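Local atomic coordinates of catalase-3 (Neurospora crassa, PDB entry 4AJ9), a protein that breaks down hydrogen peroxide to water and dioxygen with a heme cofactor, as a large-subunit catalase assembled from four chains. Residues H255-D258 with L259-I263; A238-W241 with E242-Q245; V573-T576 with Y577-D581; P613-I616 with L617-Y621. All coordinates share one frame; numbering follows the deposited sequence.

Contact 1. Residues H255-D258 with L259-I263; sequences HRQD and LWDAI
Q257 O accepts the shortest hydrogen bond of this helical turn, from D261 N at 2.8 Å, and the side chains of the same two residues are tied again farther from the axis. There Q257 NE2 donates to D261 OD1 at 3.1 Å, a bent bond with 147° at the hydrogen. NE2 comes from above the carboxylate plane, 43° out of it, and the two flat groups are turned 31° against each other. Q257 gets there by a bend in its chain; with CG anti to the backbone N, the turn at chi2 carries the amide forward, over the next turn, to D261, and CG comes to lie 3.6 Å from D261 OD2. The pair is a glutamine-aspartate i to i+4 bridge on helix 254-264, whose backbone ladder continues with L259 N to H255 O at 3.1 Å and A262 N to D258 O at 3.0 Å. Were Q257 replaced by alanine, D261 OD1 is likely to be left without this amide donor, though OD2 would keep its salt bridge to R533. A262 CB packs 3.4 Å from D258 O, on a flank of the helix where the D258 carboxylate is engaged by two arginines, OD1 by R204 and OD2 by R201. The R256 guanidinium forms a salt bridge, through NH1, with E165 of the second subunit, whose V166 also packs on Q257.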
ATOM      1  N   HIS C 255     -21.756 -11.439  21.573  1.00  4.39           N
ATOM      2  CA  HIS C 255     -20.585 -11.508  22.452  1.00  3.52           C
ATOM      3  C   HIS C 255     -19.908 -10.149  22.660  1.00  4.93           C
ATOM      4  O   HIS C 255     -19.515  -9.807  23.778  1.00  4.35           O
ATOM      5  CB  HIS C 255     -19.569 -12.539  21.957  1.00  4.72           C
ATOM      6  CG  HIS C 255     -19.997 -13.962  22.159  1.00  5.74           C
ATOM      7  ND1 HIS C 255     -19.388 -15.020  21.519  1.00  7.33           N
ATOM      8  CD2 HIS C 255     -20.973 -14.502  22.931  1.00  6.40           C
ATOM      9  CE1 HIS C 255     -19.972 -16.149  21.881  1.00  6.35           C
ATOM     10  NE2 HIS C 255     -20.940 -15.861  22.735  1.00  5.42           N
ATOM     11  N   ARG C 256     -19.745  -9.373  21.594  1.00  4.40           N
ATOM     12  CA  ARG C 256     -19.147  -8.061  21.787  1.00  6.48           C
ATOM     13  C   ARG C 256     -20.066  -7.155  22.610  1.00  4.81           C
ATOM     14  O   ARG C 256     -19.581  -6.329  23.368  1.00  7.08           O
ATOM     15  CB  ARG C 256     -18.716  -7.398  20.469  1.00  7.77           C
ATOM     16  CG  ARG C 256     -19.814  -7.048  19.498  1.00 11.68           C
ATOM     17  CD  ARG C 256     -19.237  -6.277  18.292  1.00  5.78           C
ATOM     18  NE  ARG C 256     -18.169  -7.039  17.631  1.00  6.75           N
ATOM     19  CZ  ARG C 256     -17.516  -6.644  16.543  1.00  5.51           C
ATOM     20  NH1 ARG C 256     -17.810  -5.486  15.967  1.00  4.13           N
ATOM     21  NH2 ARG C 256     -16.570  -7.417  16.021  1.00  8.34           N
ATOM     22  N   GLN C 257     -21.381  -7.304  22.457  1.00  3.42           N
ATOM     23  CA  GLN C 257     -22.307  -6.557  23.306  1.00  8.46           C
ATOM     24  C   GLN C 257     -22.201  -7.011  24.772  1.00  3.42           C
ATOM     25  O   GLN C 257     -22.210  -6.181  25.689  1.00  7.27           O
ATOM     26  CB  GLN C 257     -23.753  -6.686  22.804  1.00  9.09           C
ATOM     27  CG  GLN C 257     -24.739  -5.744  23.504  1.00 17.79           C
ATOM     28  CD  GLN C 257     -24.615  -4.298  23.027  1.00 19.90           C
ATOM     29  OE1 GLN C 257     -24.932  -3.985  21.875  1.00 16.82           O
ATOM     30  NE2 GLN C 257     -24.163  -3.410  23.914  1.00 12.07           N
ATOM     31  N   ASP C 258     -22.109  -8.322  24.994  1.00  5.76           N
ATOM     32  CA  ASP C 258     -22.024  -8.861  26.358  1.00  3.89           C
ATOM     33  C   ASP C 258     -20.806  -8.282  27.096  1.00  4.87           C
ATOM     34  O   ASP C 258     -20.903  -7.839  28.238  1.00  5.65           O
ATOM     35  CB  ASP C 258     -21.986 -10.398  26.334  1.00  2.59           C
ATOM     36  CG  ASP C 258     -21.535 -10.997  27.650  1.00  8.35           C
ATOM     37  OD1 ASP C 258     -20.326 -10.906  27.973  1.00  6.12           O
ATOM     38  OD2 ASP C 258     -22.388 -11.560  28.371  1.00  5.66           O
ATOM     39  N   LEU C 259     -19.659  -8.273  26.433  1.00  4.75           N
ATOM     40  CA  LEU C 259     -18.431  -7.755  27.040  1.00  2.70           C
ATOM     41  C   LEU C 259     -18.545  -6.259  27.317  1.00  4.21           C
ATOM     42  O   LEU C 259     -18.178  -5.772  28.400  1.00  6.23           O
ATOM     43  CB  LEU C 259     -17.251  -8.021  26.101  1.00  8.04           C
ATOM     44  CG  LEU C 259     -15.890  -7.499  26.547  1.00  8.94           C
ATOM     45  CD1 LEU C 259     -15.494  -8.131  27.862  1.00 10.52           C
ATOM     46  CD2 LEU C 259     -14.853  -7.772  25.466  1.00  3.50           C
ATOM     47  N   TRP C 260     -19.036  -5.527  26.323  1.00  5.30           N
ATOM     48  CA  TRP C 260     -19.213  -4.088  26.454  1.00  9.47           C
ATOM     49  C   TRP C 260     -20.111  -3.792  27.644  1.00  6.63           C
ATOM     50  O   TRP C 260     -19.814  -2.902  28.439  1.00  5.75           O
ATOM     51  CB  TRP C 260     -19.851  -3.496  25.195  1.00  7.51           C
ATOM     52  CG  TRP C 260     -19.858  -1.987  25.177  1.00  7.36           C
ATOM     53  CD1 TRP C 260     -20.812  -1.153  25.702  1.00 13.79           C
ATOM     54  CD2 TRP C 260     -18.854  -1.135  24.605  1.00  8.51           C
ATOM     55  NE1 TRP C 260     -20.454   0.167  25.492  1.00 15.01           N
ATOM     56  CE2 TRP C 260     -19.258   0.199  24.822  1.00 11.55           C
ATOM     57  CE3 TRP C 260     -17.648  -1.375  23.936  1.00  8.99           C
ATOM     58  CZ2 TRP C 260     -18.502   1.291  24.381  1.00  9.78           C
ATOM     59  CZ3 TRP C 260     -16.905  -0.283  23.492  1.00  9.97           C
ATOM     60  CH2 TRP C 260     -17.332   1.026  23.725  1.00 12.18           C
ATOM     61  N   ASP C 261     -21.214  -4.532  27.751  1.00  9.81           N
ATOM     62  CA  ASP C 261     -22.224  -4.268  28.779  1.00 11.57           C
ATOM     63  C   ASP C 261     -21.688  -4.577  30.171  1.00 11.66           C
ATOM     64  O   ASP C 261     -21.932  -3.831  31.123  1.00  9.26           O
ATOM     65  CB  ASP C 261     -23.507  -5.093  28.546  1.00  3.98           C
ATOM     66  CG  ASP C 261     -24.376  -4.545  27.430  1.00 17.65           C
ATOM     67  OD1 ASP C 261     -24.157  -3.402  26.977  1.00  8.79           O
ATOM     68  OD2 ASP C 261     -25.300  -5.268  27.014  1.00 15.81           O
ATOM     69  N   ALA C 262     -20.981  -5.698  30.290  1.00 10.45           N
ATOM     70  CA  ALA C 262     -20.424  -6.111  31.569  1.00  8.38           C
ATOM     71  C   ALA C 262     -19.493  -5.021  32.079  1.00 12.28           C
ATOM     72  O   ALA C 262     -19.534  -4.647  33.251  1.00 10.95           O
ATOM     73  CB  ALA C 262     -19.684  -7.443  31.427  1.00  5.73           C
ATOM     74  N   ILE C 263     -18.665  -4.492  31.184  1.00  7.16           N
ATOM     75  CA  ILE C 263     -17.715  -3.456  31.565  1.00 12.46           C
ATOM     76  C   ILE C 263     -18.393  -2.123  31.893  1.00 11.83           C
ATOM     77  O   ILE C 263     -18.040  -1.463  32.876  1.00  7.54           O
ATOM     78  CB  ILE C 263     -16.621  -3.279  30.486  1.00  8.74           C
ATOM     79  CG1 ILE C 263     -15.741  -4.532  30.445  1.00  7.10           C
ATOM     80  CG2 ILE C 263     -15.790  -2.025  30.758  1.00  6.32           C
ATOM     81  CD1 ILE C 263     -14.732  -4.564  29.299  1.00 10.30           C
TER

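Contact 2. Residues A238-W241 with E242-Q245; sequences ALVW and EEAQ
L239 and V240 lead into helix 241-250 with the N3-to-N-cap half of a capping box: E243 OE1 turns back to accept from V240 N, the N-cap residue, at 3.2 Å and 164° at the hydrogen. The donor comes nearly along the C-O axis of the carboxylate. E243 reaches it with an extended chain, CG anti to the backbone N, and crosses V240 at about a right angle, so that V240 CG2 rests 3.6 Å from E243 CB. The E243 carboxylate has salt bridges to K669 at OE1 and K625 at OE2. The first regular helical bond, A244 N to V240 O at 2.9 Å, closes the turn.

The tightest packing lies at W241. Q245 CG sits over one face of the indole, 3.7 Å from the centroid of the W241 six-membered ring and 24° off its normal, a CH-pi contact. Beyond it the Q245 amide is stacked on the ring at 27° between planes, with CD 3.3 Å from W241 NE1. Without the indole, as with a serine here, the Q245 amide would probably lose its flat support and a gap would open beside F466, which meets the ring edge-to-face. The apolar touches are looser: A244 CB stays 4.1 Å from W241 CE3, oblique to the ring. E242, partly exposed, bends over V240, while P609 of the second subunit packs on it. The amide that rests on W241 is anchored at its far end, where Q245 OE1 accepts a hydrogen bond from K250 NZ of that subunit.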
ATOM      1  N   ALA C 238     -21.689 -22.471  28.113  1.00  9.78           N
ATOM      2  CA  ALA C 238     -21.895 -22.589  26.671  1.00  3.43           C
ATOM      3  C   ALA C 238     -23.369 -22.652  26.296  1.00  8.65           C
ATOM      4  O   ALA C 238     -24.228 -22.982  27.112  1.00  5.05           O
ATOM      5  CB  ALA C 238     -21.164 -23.801  26.130  1.00  9.73           C
ATOM      6  N   LEU C 239     -23.644 -22.322  25.042  1.00  7.19           N
ATOM      7  CA  LEU C 239     -24.982 -22.369  24.495  1.00  5.15           C
ATOM      8  C   LEU C 239     -25.242 -23.783  23.981  1.00  7.56           C
ATOM      9  O   LEU C 239     -24.380 -24.651  24.113  1.00  8.78           O
ATOM     10  CB  LEU C 239     -25.063 -21.372  23.341  1.00  7.50           C
ATOM     11  CG  LEU C 239     -24.596 -19.951  23.680  1.00  7.23           C
ATOM     12  CD1 LEU C 239     -24.586 -19.050  22.434  1.00 10.52           C
ATOM     13  CD2 LEU C 239     -25.462 -19.342  24.782  1.00 10.80           C
ATOM     14  N   VAL C 240     -26.421 -24.022  23.402  1.00  4.78           N
ATOM     15  CA  VAL C 240     -26.637 -25.223  22.597  1.00  6.40           C
ATOM     16  C   VAL C 240     -26.695 -24.810  21.123  1.00  8.56           C
ATOM     17  O   VAL C 240     -26.965 -23.648  20.822  1.00  6.97           O
ATOM     18  CB  VAL C 240     -27.908 -26.011  23.035  1.00  7.52           C
ATOM     19  CG1 VAL C 240     -27.746 -26.485  24.480  1.00  6.19           C
ATOM     20  CG2 VAL C 240     -29.165 -25.161  22.890  1.00 10.22           C
ATOM     21  N   TRP C 241     -26.410 -25.738  20.215  1.00  7.83           N
ATOM     22  CA  TRP C 241     -26.274 -25.382  18.800  1.00  8.25           C
ATOM     23  C   TRP C 241     -27.529 -24.727  18.207  1.00 13.21           C
ATOM     24  O   TRP C 241     -27.449 -23.675  17.556  1.00  8.38           O
ATOM     25  CB  TRP C 241     -25.837 -26.587  17.962  1.00  8.40           C
ATOM     26  CG  TRP C 241     -25.709 -26.262  16.503  1.00  6.78           C
ATOM     27  CD1 TRP C 241     -26.375 -26.857  15.468  1.00  6.41           C
ATOM     28  CD2 TRP C 241     -24.895 -25.234  15.917  1.00  6.80           C
ATOM     29  NE1 TRP C 241     -26.014 -26.271  14.273  1.00  7.88           N
ATOM     30  CE2 TRP C 241     -25.110 -25.273  14.523  1.00  6.56           C
ATOM     31  CE3 TRP C 241     -24.006 -24.287  16.437  1.00  9.47           C
ATOM     32  CZ2 TRP C 241     -24.454 -24.413  13.639  1.00 10.96           C
ATOM     33  CZ3 TRP C 241     -23.365 -23.419  15.559  1.00  7.12           C
ATOM     34  CH2 TRP C 241     -23.592 -23.491  14.174  1.00  6.13           C
ATOM     35  N   GLU C 242     -28.685 -25.339  18.448  1.00 11.48           N
ATOM     36  CA  GLU C 242     -29.948 -24.817  17.932  1.00 10.64           C
ATOM     37  C   GLU C 242     -30.228 -23.390  18.413  1.00  8.45           C
ATOM     38  O   GLU C 242     -30.911 -22.637  17.738  1.00  6.64           O
ATOM     39  CB  GLU C 242     -31.126 -25.758  18.268  1.00 10.84           C
ATOM     40  CG  GLU C 242     -31.261 -26.147  19.730  1.00 11.65           C
ATOM     41  CD  GLU C 242     -30.466 -27.394  20.108  1.00 10.80           C
ATOM     42  OE1 GLU C 242     -29.446 -27.696  19.448  1.00  7.95           O
ATOM     43  OE2 GLU C 242     -30.865 -28.072  21.082  1.00 10.96           O
ATOM     44  N   GLU C 243     -29.697 -23.037  19.581  1.00  8.28           N
ATOM     45  CA  GLU C 243     -29.795 -21.692  20.138  1.00  7.72           C
ATOM     46  C   GLU C 243     -28.824 -20.750  19.436  1.00  6.56           C
ATOM     47  O   GLU C 243     -29.194 -19.660  18.990  1.00  7.81           O
ATOM     48  CB  GLU C 243     -29.427 -21.750  21.619  1.00  7.58           C
ATOM     49  CG  GLU C 243     -29.410 -20.427  22.369  1.00  7.99           C
ATOM     50  CD  GLU C 243     -29.015 -20.621  23.824  1.00  7.35           C
ATOM     51  OE1 GLU C 243     -28.382 -21.662  24.131  1.00  7.73           O
ATOM     52  OE2 GLU C 243     -29.353 -19.756  24.663  1.00  9.29           O
ATOM     53  N   ALA C 244     -27.565 -21.176  19.371  1.00  5.49           N
ATOM     54  CA  ALA C 244     -26.500 -20.388  18.745  1.00  6.49           C
ATOM     55  C   ALA C 244     -26.846 -19.984  17.315  1.00  5.24           C
ATOM     56  O   ALA C 244     -26.479 -18.897  16.868  1.00  6.78           O
ATOM     57  CB  ALA C 244     -25.180 -21.158  18.772  1.00  9.14           C
ATOM     58  N   GLN C 245     -27.570 -20.848  16.610  1.00 10.10           N
ATOM     59  CA  GLN C 245     -27.951 -20.569  15.226  1.00 10.23           C
ATOM     60  C   GLN C 245     -28.960 -19.433  15.112  1.00  5.86           C
ATOM     61  O   GLN C 245     -28.812 -18.553  14.275  1.00  5.99           O
ATOM     62  CB  GLN C 245     -28.522 -21.811  14.562  1.00 13.42           C
ATOM     63  CG  GLN C 245     -27.505 -22.874  14.249  1.00  9.20           C
ATOM     64  CD  GLN C 245     -28.048 -23.849  13.244  1.00  8.93           C
ATOM     65  OE1 GLN C 245     -29.027 -24.537  13.510  1.00 14.25           O
ATOM     66  NE2 GLN C 245     -27.443 -23.884  12.062  1.00 16.91           N
TER

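Contact 3. Residues V573-T576 with Y577-D581; sequences VDQT and YSAAD
T576 OG1 accepts a hydrogen bond from A579 N at 3.2 Å, with 148° at the hydrogen, closing an ST motif over the turn that follows strand 575-576. The same N-H makes a weak second bond, A579 N to T576 O at 3.1 Å, bent to 126°, so one donor is shared between hydroxyl and carbonyl. The T576 hydroxyl is brought over the turn by its first torsion (chi1 62°), which sets OG1 between the backbone N and the carbonyl carbon and 3.6 Å from A579 CB.

Q575 approaches the same turn with an extended side chain. Its CG packs 3.8 Å from A579 CB, and OE1 passes 3.4 Å from A580 CB. A water then donates to Q575 OE1 at 2.8 Å and accepts from D581 N at 2.9 Å, bridging the amide to the chain leaving the turn.

In the next shell, R612 NH1 binds the carbonyls of Y577 and S578, while Y577 OH is hydrogen-bonded to S538 O. Against the turn pack S469, F466 and H470 of the second subunit. Strand 575-576 is an outermost strand of the six-stranded parallel sheet in the C-terminal domain, bonded through its backbone to strand 561-566, and Y577 and A580 lean on helix 612-622.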
ATOM      1  N   VAL C 573     -41.445  -0.680  30.368  1.00 14.73           N
ATOM      2  CA  VAL C 573     -41.116  -1.697  29.375  1.00 11.28           C
ATOM      3  C   VAL C 573     -39.771  -1.423  28.703  1.00 13.12           C
ATOM      4  O   VAL C 573     -39.524  -0.323  28.217  1.00 11.38           O
ATOM      5  CB  VAL C 573     -42.212  -1.799  28.307  1.00 11.16           C
ATOM      6  CG1 VAL C 573     -41.825  -2.824  27.252  1.00  8.59           C
ATOM      7  CG2 VAL C 573     -43.543  -2.159  28.963  1.00 13.60           C
ATOM      8  N   ASP C 574     -38.905  -2.429  28.676  1.00  8.26           N
ATOM      9  CA  ASP C 574     -37.567  -2.248  28.121  1.00  8.96           C
ATOM     10  C   ASP C 574     -37.486  -2.660  26.657  1.00 13.82           C
ATOM     11  O   ASP C 574     -36.619  -2.175  25.927  1.00 11.93           O
ATOM     12  CB  ASP C 574     -36.524  -3.035  28.920  1.00  4.06           C
ATOM     13  CG  ASP C 574     -36.496  -2.647  30.384  1.00 12.97           C
ATOM     14  OD1 ASP C 574     -36.218  -1.470  30.691  1.00 11.29           O
ATOM     15  OD2 ASP C 574     -36.729  -3.530  31.233  1.00 15.54           O
ATOM     16  N   GLN C 575     -38.376  -3.559  26.238  1.00  9.35           N
ATOM     17  CA  GLN C 575     -38.326  -4.109  24.884  1.00 10.88           C
ATOM     18  C   GLN C 575     -39.712  -4.607  24.480  1.00  8.88           C
ATOM     19  O   GLN C 575     -40.459  -5.109  25.318  1.00 11.52           O
ATOM     20  CB  GLN C 575     -37.326  -5.271  24.834  1.00  7.89           C
ATOM     21  CG  GLN C 575     -36.845  -5.663  23.454  1.00 13.42           C
ATOM     22  CD  GLN C 575     -35.804  -6.781  23.505  1.00 18.21           C
ATOM     23  OE1 GLN C 575     -35.983  -7.776  24.210  1.00  8.71           O
ATOM     24  NE2 GLN C 575     -34.715  -6.620  22.754  1.00 14.82           N
ATOM     25  N   THR C 576     -40.053  -4.460  23.203  1.00  7.71           N
ATOM     26  CA  THR C 576     -41.316  -4.976  22.679  1.00 10.26           C
ATOM     27  C   THR C 576     -41.169  -6.442  22.331  1.00  9.55           C
ATOM     28  O   THR C 576     -40.060  -6.922  22.085  1.00  7.77           O
ATOM     29  CB  THR C 576     -41.743  -4.250  21.388  1.00 11.37           C
ATOM     30  OG1 THR C 576     -40.755  -4.478  20.370  1.00  7.77           O
ATOM     31  CG2 THR C 576     -41.902  -2.758  21.634  1.00  5.71           C
ATOM     32  N   TYR C 577     -42.291  -7.150  22.282  1.00  6.16           N
ATOM     33  CA  TYR C 577     -42.272  -8.544  21.850  1.00  6.38           C
ATOM     34  C   TYR C 577     -41.674  -8.677  20.463  1.00  9.53           C
ATOM     35  O   TYR C 577     -40.978  -9.654  20.179  1.00  6.73           O
ATOM     36  CB  TYR C 577     -43.669  -9.164  21.896  1.00  7.84           C
ATOM     37  CG  TYR C 577     -44.020  -9.649  23.275  1.00  6.98           C
ATOM     38  CD1 TYR C 577     -43.361 -10.743  23.831  1.00  6.27           C
ATOM     39  CD2 TYR C 577     -44.985  -9.004  24.038  1.00  8.33           C
ATOM     40  CE1 TYR C 577     -43.664 -11.192  25.097  1.00 10.03           C
ATOM     41  CE2 TYR C 577     -45.301  -9.447  25.317  1.00  8.23           C
ATOM     42  CZ  TYR C 577     -44.639 -10.542  25.842  1.00 11.86           C
ATOM     43  OH  TYR C 577     -44.940 -10.989  27.116  1.00  8.81           O
ATOM     44  N   SER C 578     -41.929  -7.682  19.616  1.00  8.14           N
ATOM     45  CA  SER C 578     -41.437  -7.691  18.237  1.00  6.80           C
ATOM     46  C   SER C 578     -39.914  -7.764  18.220  1.00  6.42           C
ATOM     47  O   SER C 578     -39.323  -8.519  17.444  1.00  7.40           O
ATOM     48  CB  SER C 578     -41.923  -6.439  17.484  1.00  9.62           C
ATOM     49  OG  SER C 578     -41.463  -6.430  16.137  1.00  8.39           O
ATOM     50  N   ALA C 579     -39.288  -7.001  19.109  1.00 10.40           N
ATOM     51  CA  ALA C 579     -37.836  -6.899  19.166  1.00 12.30           C
ATOM     52  C   ALA C 579     -37.178  -7.996  20.005  1.00 10.39           C
ATOM     53  O   ALA C 579     -35.949  -8.110  20.025  1.00 12.23           O
ATOM     54  CB  ALA C 579     -37.432  -5.529  19.690  1.00  9.08           C
ATOM     55  N   ALA C 580     -37.982  -8.796  20.698  1.00  7.09           N
ATOM     56  CA  ALA C 580     -37.443  -9.754  21.670  1.00  8.18           C
ATOM     57  C   ALA C 580     -37.233 -11.159  21.118  1.00 11.89           C
ATOM     58  O   ALA C 580     -37.941 -11.614  20.212  1.00  9.49           O
ATOM     59  CB  ALA C 580     -38.318  -9.815  22.907  1.00  7.53           C
ATOM     60  N   ASP C 581     -36.256 -11.848  21.688  1.00 12.50           N
ATOM     61  CA  ASP C 581     -36.018 -13.243  21.360  1.00  7.31           C
ATOM     62  C   ASP C 581     -35.415 -13.948  22.576  1.00  7.16           C
ATOM     63  O   ASP C 581     -34.715 -13.330  23.369  1.00  6.94           O
ATOM     64  CB  ASP C 581     -35.097 -13.361  20.147  1.00  6.14           C
ATOM     65  CG  ASP C 581     -35.015 -14.777  19.621  1.00  6.81           C
ATOM     66  OD1 ASP C 581     -35.899 -15.170  18.822  1.00  8.25           O
ATOM     67  OD2 ASP C 581     -34.075 -15.497  20.013  1.00  6.76           O
TER
HETATM   68  O   HOH W   1     -34.617 -10.082  23.275  1.00 12.75           O

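Contact 4. Residues P613-I616 with L617-Y621; sequences PSQI and LTDGY
The Q615 amide and the D619 carboxylate meet at a 41° angle between their planes: D619 OD1 lies in the amide plane, yet Q615 NE2 reaches it from above the carboxylate plane, 47° out of it. The hydrogen bond from Q615 NE2 to D619 OD1 measures 3.0 Å. This i to i+4 bridge sits on helix 612-622, the helix of the beta-alpha-beta unit between strands 587-590 and 627-630 in the glutaminase-like C-terminal domain. A chi1 of -169° sets Q615 CG opposite the backbone N, and the kink at chi2 leads the amide forward over D619, putting CG 3.7 Å from D619 OD2. Beneath it the backbone repeats the link, D619 N to Q615 O at 2.8 Å. The far end of the amide is used too, since Q615 OE1 is hydrogen-bonded to NE2 of Q615 of the second subunit.

On the inward flank I616 and L617 pack against V588 of strand 587-590, and L617 also reaches V590. G620 N bonds to I616 O at 3.0 Å, continuing the ladder. At T618 the carbonyl of S614 takes two donors from opposite faces of its plane: T618 N lies 2.9 Å from S614 O, and T618 OG1, standing above that plane, lies 2.8 Å from S614 O.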
ATOM      1  N   PRO C 613     -44.764 -14.435  22.029  1.00  8.55           N
ATOM      2  CA  PRO C 613     -44.600 -14.747  23.457  1.00  5.56           C
ATOM      3  C   PRO C 613     -44.408 -16.248  23.673  1.00 11.01           C
ATOM      4  O   PRO C 613     -43.477 -16.646  24.378  1.00  9.56           O
ATOM      5  CB  PRO C 613     -45.912 -14.256  24.077  1.00 10.55           C
ATOM      6  CG  PRO C 613     -46.374 -13.155  23.139  1.00 10.92           C
ATOM      7  CD  PRO C 613     -45.992 -13.662  21.765  1.00  6.77           C
ATOM      8  N   SER C 614     -45.259 -17.067  23.055  1.00 12.11           N
ATOM      9  CA  SER C 614     -45.125 -18.519  23.151  1.00 12.30           C
ATOM     10  C   SER C 614     -43.788 -19.029  22.623  1.00 15.87           C
ATOM     11  O   SER C 614     -43.223 -19.974  23.170  1.00  7.71           O
ATOM     12  CB  SER C 614     -46.256 -19.224  22.396  1.00 15.37           C
ATOM     13  OG  SER C 614     -47.516 -18.892  22.938  1.00 23.19           O
ATOM     14  N   GLN C 615     -43.297 -18.434  21.540  1.00  7.50           N
ATOM     15  CA  GLN C 615     -42.059 -18.924  20.932  1.00 10.94           C
ATOM     16  C   GLN C 615     -40.884 -18.672  21.871  1.00  5.76           C
ATOM     17  O   GLN C 615     -39.995 -19.511  22.006  1.00  9.84           O
ATOM     18  CB  GLN C 615     -41.807 -18.251  19.577  1.00  9.91           C
ATOM     19  CG  GLN C 615     -40.683 -18.893  18.770  1.00  6.67           C
ATOM     20  CD  GLN C 615     -40.983 -20.329  18.403  1.00 16.45           C
ATOM     21  OE1 GLN C 615     -41.972 -20.612  17.723  1.00 10.78           O
ATOM     22  NE2 GLN C 615     -40.122 -21.250  18.843  1.00 14.01           N
ATOM     23  N   ILE C 616     -40.892 -17.505  22.509  1.00  6.48           N
ATOM     24  CA  ILE C 616     -39.856 -17.135  23.468  1.00  7.49           C
ATOM     25  C   ILE C 616     -39.811 -18.112  24.636  1.00 12.22           C
ATOM     26  O   ILE C 616     -38.734 -18.542  25.061  1.00  9.57           O
ATOM     27  CB  ILE C 616     -40.065 -15.702  23.999  1.00  7.69           C
ATOM     28  CG1 ILE C 616     -39.860 -14.681  22.875  1.00 10.14           C
ATOM     29  CG2 ILE C 616     -39.075 -15.395  25.132  1.00  9.81           C
ATOM     30  CD1 ILE C 616     -40.132 -13.245  23.287  1.00  7.22           C
ATOM     31  N   LEU C 617     -40.979 -18.460  25.167  1.00 14.37           N
ATOM     32  CA  LEU C 617     -41.023 -19.369  26.310  1.00 12.90           C
ATOM     33  C   LEU C 617     -40.628 -20.769  25.871  1.00 11.13           C
ATOM     34  O   LEU C 617     -39.940 -21.483  26.600  1.00  9.51           O
ATOM     35  CB  LEU C 617     -42.413 -19.390  26.939  1.00 14.06           C
ATOM     36  CG  LEU C 617     -42.519 -20.090  28.295  1.00 16.58           C
ATOM     37  CD1 LEU C 617     -41.537 -19.473  29.273  1.00  7.96           C
ATOM     38  CD2 LEU C 617     -43.951 -20.014  28.843  1.00  7.04           C
ATOM     39  N   THR C 618     -41.071 -21.151  24.675  1.00  6.17           N
ATOM     40  CA  THR C 618     -40.738 -22.448  24.103  1.00 11.38           C
ATOM     41  C   THR C 618     -39.230 -22.579  23.857  1.00 19.75           C
ATOM     42  O   THR C 618     -38.620 -23.585  24.241  1.00  8.87           O
ATOM     43  CB  THR C 618     -41.523 -22.705  22.789  1.00 10.67           C
ATOM     44  OG1 THR C 618     -42.933 -22.745  23.071  1.00 11.85           O
ATOM     45  CG2 THR C 618     -41.104 -24.015  22.147  1.00 16.48           C
ATOM     46  N   ASP C 619     -38.634 -21.567  23.227  1.00 10.53           N
ATOM     47  CA  ASP C 619     -37.195 -21.574  22.956  1.00 10.59           C
ATOM     48  C   ASP C 619     -36.440 -21.676  24.273  1.00  7.57           C
ATOM     49  O   ASP C 619     -35.560 -22.510  24.427  1.00 11.50           O
ATOM     50  CB  ASP C 619     -36.744 -20.293  22.239  1.00  7.75           C
ATOM     51  CG  ASP C 619     -37.191 -20.222  20.772  1.00  9.90           C
ATOM     52  OD1 ASP C 619     -37.454 -21.272  20.153  1.00  8.36           O
ATOM     53  OD2 ASP C 619     -37.267 -19.091  20.232  1.00  7.99           O
ATOM     54  N   GLY C 620     -36.779 -20.803  25.214  1.00  6.92           N
ATOM     55  CA  GLY C 620     -36.109 -20.763  26.499  1.00 11.74           C
ATOM     56  C   GLY C 620     -36.129 -22.140  27.129  1.00  9.33           C
ATOM     57  O   GLY C 620     -35.101 -22.643  27.597  1.00  7.96           O
ATOM     58  N   TYR C 621     -37.298 -22.769  27.117  1.00  8.67           N
ATOM     59  CA  TYR C 621     -37.408 -24.113  27.678  1.00 11.85           C
ATOM     60  C   TYR C 621     -36.578 -25.135  26.908  1.00 11.18           C
ATOM     61  O   TYR C 621     -35.813 -25.887  27.508  1.00 13.40           O
ATOM     62  CB  TYR C 621     -38.855 -24.581  27.764  1.00  9.97           C
ATOM     63  CG  TYR C 621     -38.966 -26.016  28.232  1.00  9.60           C
ATOM     64  CD1 TYR C 621     -38.974 -26.334  29.593  1.00 15.10           C
ATOM     65  CD2 TYR C 621     -39.050 -27.051  27.319  1.00 11.38           C
ATOM     66  CE1 TYR C 621     -39.069 -27.656  30.019  1.00 13.73           C
ATOM     67  CE2 TYR C 621     -39.140 -28.364  27.733  1.00 20.09           C
ATOM     68  CZ  TYR C 621     -39.153 -28.664  29.077  1.00 19.09           C
ATOM     69  OH  TYR C 621     -39.244 -29.987  29.451  1.00 15.48           O
TER

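Overall arrangement
Along the chain the order is contact 2, contact 1, contact 3, contact 4. Contacts 2 and 1 lie on the consecutive helices 241-250 and 254-264 of the catalase core, their centres 18 Å apart; contact 1 comes closest to heme, with the R256 side chain about 10 Å from it. Contacts 3 and 4 belong to the C-terminal domain and are 13 Å apart between centres. They touch: Y577 CE1 lies 3.9 Å from P613 CG, so the loop that follows the edge strand packs on helix 612-622. Contacts 2 and 4 lie in different family regions, about 7 Å apart at the nearest atoms, without touching. All four also meet the second subunit, placing them near an interface of the tetramer.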